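Local coordinates for protein peptide methionine sulfoxide reductase msrA/msrB (Neisseria meningitidis, PDB 3BQG) that probably reduces methionine sulfoxide back to methionine through its MsrA domain, captured here with the redox-active cysteine in the sulfenic acid form, at residues A[71-76]-A[115-120]. The protein carries 1 engineered substitution. Sequence-based numbering, arbitrary orientation.
Sequences ILQYFF and KREQQK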
ATOM      1  N   ILE A  71      -6.253  -6.774  -6.829  1.00 19.50           N
ATOM      2  CA  ILE A  71      -5.276  -5.868  -6.222  1.00 19.48           C
ATOM      3  C   ILE A  71      -5.133  -6.149  -4.725  1.00 19.03           C
ATOM      4  O   ILE A  71      -4.022  -6.154  -4.189  1.00 18.86           O
ATOM      5  CB  ILE A  71      -5.685  -4.388  -6.410  1.00 17.48           C
ATOM      6  CG1 ILE A  71      -5.621  -4.006  -7.893  1.00 17.26           C
ATOM      7  CG2 ILE A  71      -4.772  -3.485  -5.583  1.00 17.13           C
ATOM      8  CD1 ILE A  71      -4.213  -4.045  -8.488  1.00 18.41           C
ATOM      9  N   LEU A  72      -6.257  -6.381  -4.050  1.00 19.36           N
ATOM     10  CA  LEU A  72      -6.215  -6.657  -2.620  1.00 20.12           C
ATOM     11  C   LEU A  72      -5.541  -7.997  -2.312  1.00 20.26           C
ATOM     12  O   LEU A  72      -4.834  -8.122  -1.309  1.00 20.60           O
ATOM     13  CB  LEU A  72      -7.624  -6.613  -2.023  1.00 18.95           C
ATOM     14  CG  LEU A  72      -8.286  -5.227  -2.059  1.00 19.68           C
ATOM     15  CD1 LEU A  72      -9.650  -5.283  -1.382  1.00 18.60           C
ATOM     16  CD2 LEU A  72      -7.392  -4.209  -1.354  1.00 17.67           C
ATOM     17  N   GLN A  73      -5.750  -8.998  -3.163  1.00 19.35           N
ATOM     18  CA  GLN A  73      -5.115 -10.292  -2.933  1.00 18.67           C
ATOM     19  C   GLN A  73      -3.595 -10.151  -3.031  1.00 19.14           C
ATOM     20  O   GLN A  73      -2.864 -10.718  -2.220  1.00 20.39           O
ATOM     21  CB  GLN A  73      -5.627 -11.334  -3.932  1.00 21.77           C
ATOM     22  CG  GLN A  73      -7.117 -11.621  -3.790  1.00 23.88           C
ATOM     23  CD  GLN A  73      -7.497 -12.071  -2.385  1.00 24.31           C
ATOM     24  OE1 GLN A  73      -8.349 -11.466  -1.733  1.00 26.61           O
ATOM     25  NE2 GLN A  73      -6.865 -13.137  -1.917  1.00 24.59           N
ATOM     26  N   TYR A  74      -3.120  -9.391  -4.014  1.00 17.46           N
ATOM     27  CA  TYR A  74      -1.682  -9.164  -4.169  1.00 18.57           C
ATOM     28  C   TYR A  74      -1.155  -8.449  -2.921  1.00 18.22           C
ATOM     29  O   TYR A  74      -0.045  -8.714  -2.458  1.00 16.35           O
ATOM     30  CB  TYR A  74      -1.405  -8.297  -5.404  1.00 20.26           C
ATOM     31  CG  TYR A  74      -1.403  -9.057  -6.716  1.00 23.27           C
ATOM     32  CD1 TYR A  74      -0.418 -10.010  -6.989  1.00 25.32           C
ATOM     33  CD2 TYR A  74      -2.360  -8.799  -7.696  1.00 24.64           C
ATOM     34  CE1 TYR A  74      -0.380 -10.683  -8.208  1.00 26.04           C
ATOM     35  CE2 TYR A  74      -2.333  -9.467  -8.925  1.00 24.42           C
ATOM     36  CZ  TYR A  74      -1.337 -10.404  -9.172  1.00 26.93           C
ATOM     37  OH  TYR A  74      -1.279 -11.051 -10.385  1.00 28.41           O
ATOM     38  N   PHE A  75      -1.968  -7.540  -2.393  1.00 16.93           N
ATOM     39  CA  PHE A  75      -1.622  -6.777  -1.195  1.00 16.55           C
ATOM     40  C   PHE A  75      -1.425  -7.734  -0.023  1.00 17.12           C
ATOM     41  O   PHE A  75      -0.371  -7.736   0.618  1.00 16.46           O
ATOM     42  CB  PHE A  75      -2.754  -5.793  -0.877  1.00 17.17           C
ATOM     43  CG  PHE A  75      -2.519  -4.951   0.346  1.00 16.82           C
ATOM     44  CD1 PHE A  75      -1.480  -4.027   0.387  1.00 16.32           C
ATOM     45  CD2 PHE A  75      -3.381  -5.040   1.436  1.00 17.75           C
ATOM     46  CE1 PHE A  75      -1.301  -3.203   1.498  1.00 17.10           C
ATOM     47  CE2 PHE A  75      -3.211  -4.218   2.557  1.00 18.05           C
ATOM     48  CZ  PHE A  75      -2.171  -3.296   2.583  1.00 17.12           C
ATOM     49  N   PHE A  76      -2.444  -8.552   0.241  1.00 17.17           N
ATOM     50  CA  PHE A  76      -2.417  -9.512   1.344  1.00 19.09           C
ATOM     51  C   PHE A  76      -1.312 -10.557   1.253  1.00 19.79           C
ATOM     52  O   PHE A  76      -0.931 -11.146   2.261  1.00 19.81           O
ATOM     53  CB  PHE A  76      -3.761 -10.245   1.461  1.00 19.43           C
ATOM     54  CG  PHE A  76      -4.922  -9.354   1.807  1.00 20.23           C
ATOM     55  CD1 PHE A  76      -4.816  -8.407   2.822  1.00 22.44           C
ATOM     56  CD2 PHE A  76      -6.124  -9.465   1.119  1.00 20.63           C
ATOM     57  CE1 PHE A  76      -5.896  -7.581   3.149  1.00 23.36           C
ATOM     58  CE2 PHE A  76      -7.208  -8.648   1.437  1.00 22.24           C
ATOM     59  CZ  PHE A  76      -7.092  -7.702   2.451  1.00 20.74           C
ATOM     60  N   LYS A 115     -12.805  -9.569   5.563  1.00 15.73           N
ATOM     61  CA  LYS A 115     -13.516 -10.614   6.288  1.00 17.97           C
ATOM     62  C   LYS A 115     -13.032 -11.978   5.814  1.00 17.44           C
ATOM     63  O   LYS A 115     -12.832 -12.884   6.621  1.00 18.25           O
ATOM     64  CB  LYS A 115     -15.030 -10.489   6.074  1.00 20.56           C
ATOM     65  CG  LYS A 115     -15.850 -11.504   6.858  1.00 24.18           C
ATOM     66  CD  LYS A 115     -17.349 -11.264   6.712  1.00 27.15           C
ATOM     67  CE  LYS A 115     -18.143 -12.171   7.645  1.00 28.61           C
ATOM     68  NZ  LYS A 115     -19.609 -11.980   7.513  1.00 30.83           N
ATOM     69  N   ARG A 116     -12.833 -12.119   4.504  1.00 18.41           N
ATOM     70  CA  ARG A 116     -12.368 -13.382   3.940  1.00 20.04           C
ATOM     71  C   ARG A 116     -10.932 -13.684   4.352  1.00 19.69           C
ATOM     72  O   ARG A 116     -10.597 -14.831   4.644  1.00 20.70           O
ATOM     73  CB  ARG A 116     -12.475 -13.365   2.409  1.00 22.33           C
ATOM     74  CG  ARG A 116     -13.914 -13.367   1.889  1.00 27.05           C
ATOM     75  CD  ARG A 116     -13.979 -13.316   0.366  1.00 29.62           C
ATOM     76  NE  ARG A 116     -15.357 -13.325  -0.117  1.00 35.22           N
ATOM     77  CZ  ARG A 116     -16.206 -14.335   0.064  1.00 36.96           C
ATOM     78  NH1 ARG A 116     -15.816 -15.420   0.718  1.00 38.27           N
ATOM     79  NH2 ARG A 116     -17.445 -14.264  -0.411  1.00 37.44           N
ATOM     80  N   GLU A 117     -10.088 -12.653   4.376  1.00 19.85           N
ATOM     81  CA  GLU A 117      -8.684 -12.807   4.749  1.00 18.58           C
ATOM     82  C   GLU A 117      -8.563 -13.242   6.210  1.00 19.00           C
ATOM     83  O   GLU A 117      -7.647 -13.979   6.569  1.00 18.41           O
ATOM     84  CB  GLU A 117      -7.941 -11.481   4.534  1.00 18.92           C
ATOM     85  CG  GLU A 117      -6.410 -11.565   4.563  1.00 19.00           C
ATOM     86  CD  GLU A 117      -5.836 -12.447   3.459  1.00 22.43           C
ATOM     87  OE1 GLU A 117      -6.569 -12.772   2.497  1.00 21.71           O
ATOM     88  OE2 GLU A 117      -4.643 -12.811   3.548  1.00 21.94           O
ATOM     89  N   GLN A 118      -9.492 -12.785   7.047  1.00 18.51           N
ATOM     90  CA  GLN A 118      -9.480 -13.129   8.468  1.00 18.07           C
ATOM     91  C   GLN A 118      -9.593 -14.638   8.687  1.00 18.65           C
ATOM     92  O   GLN A 118      -9.172 -15.152   9.721  1.00 16.44           O
ATOM     93  CB  GLN A 118     -10.616 -12.404   9.204  1.00 17.80           C
ATOM     94  CG  GLN A 118     -10.710 -12.692  10.711  1.00 16.07           C
ATOM     95  CD  GLN A 118      -9.475 -12.263  11.490  1.00 17.89           C
ATOM     96  OE1 GLN A 118      -8.511 -13.028  11.635  1.00 18.44           O
ATOM     97  NE2 GLN A 118      -9.494 -11.035  11.990  1.00 11.75           N
ATOM     98  N   GLN A 119     -10.156 -15.348   7.713  1.00 18.80           N
ATOM     99  CA  GLN A 119     -10.278 -16.794   7.841  1.00 21.05           C
ATOM    100  C   GLN A 119      -8.918 -17.483   7.757  1.00 19.93           C
ATOM    101  O   GLN A 119      -8.789 -18.656   8.099  1.00 21.29           O
ATOM    102  CB  GLN A 119     -11.217 -17.354   6.766  1.00 21.20           C
ATOM    103  CG  GLN A 119     -12.678 -17.085   7.065  1.00 24.18           C
ATOM    104  CD  GLN A 119     -13.104 -17.676   8.396  1.00 26.42           C
ATOM    105  OE1 GLN A 119     -13.166 -18.894   8.555  1.00 28.72           O
ATOM    106  NE2 GLN A 119     -13.390 -16.814   9.364  1.00 29.26           N
ATOM    107  N   LYS A 120      -7.903 -16.756   7.304  1.00 19.29           N
ATOM    108  CA  LYS A 120      -6.571 -17.337   7.190  1.00 18.68           C
ATOM    109  C   LYS A 120      -5.701 -16.988   8.394  1.00 17.12           C
ATOM    110  O   LYS A 120      -4.566 -17.446   8.488  1.00 18.97           O
ATOM    111  CB  LYS A 120      -5.881 -16.842   5.916  1.00 18.57           C
ATOM    112  CG  LYS A 120      -6.743 -16.908   4.667  1.00 22.63           C
ATOM    113  CD  LYS A 120      -5.935 -16.607   3.412  1.00 23.76           C
ATOM    114  CE  LYS A 120      -6.823 -16.677   2.175  1.00 28.34           C
ATOM    115  NZ  LYS A 120      -6.025 -16.632   0.914  1.00 30.08           N
TER
HETATM  116  O   HOH W   1      -2.250 -11.520   4.609  1.00 17.84           O
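Glu117 lays its side chain over one face of the Phe76 ring, joining two helices of the MsrA alpha/beta domain, 68-78 and 106-117. The first shell is a CH-pi contact: Glu117 CG lies 3.9 Å from the centroid of the Phe76 ring, 14° off the ring normal. The carboxylate runs off toward the CB side of the ring and lies stacked with it, its plane 13° from that of the ring. Glu117 OE1 comes to 3.6 Å from Phe76 CD2. Glu117 OE2 lies 3.4 Å from Phe76 CB. The two side chains run past each other in opposite directions. The Glu117 chain bends at chi2 (62°), which brings the carboxylate alongside Phe76 CB and CG. No direct hydrogen bond joins the segments. Gln73, one helix turn before Phe76, brings its amide beside the carboxylate, but Gln73 NE2 stays 4.4 Å from Glu117 OE1. Further out, Phe76 also touches Leu114 and Leu72 touches Ala113, so the contact extends along helix 106-117. Another face of helix 68-78 packs on the mixed sheet, where Ile71 and Phe75 touch strand 3-10. One water links the segments, 2.7 Å from Phe76 O and 2.9 Å from Glu117 OE2.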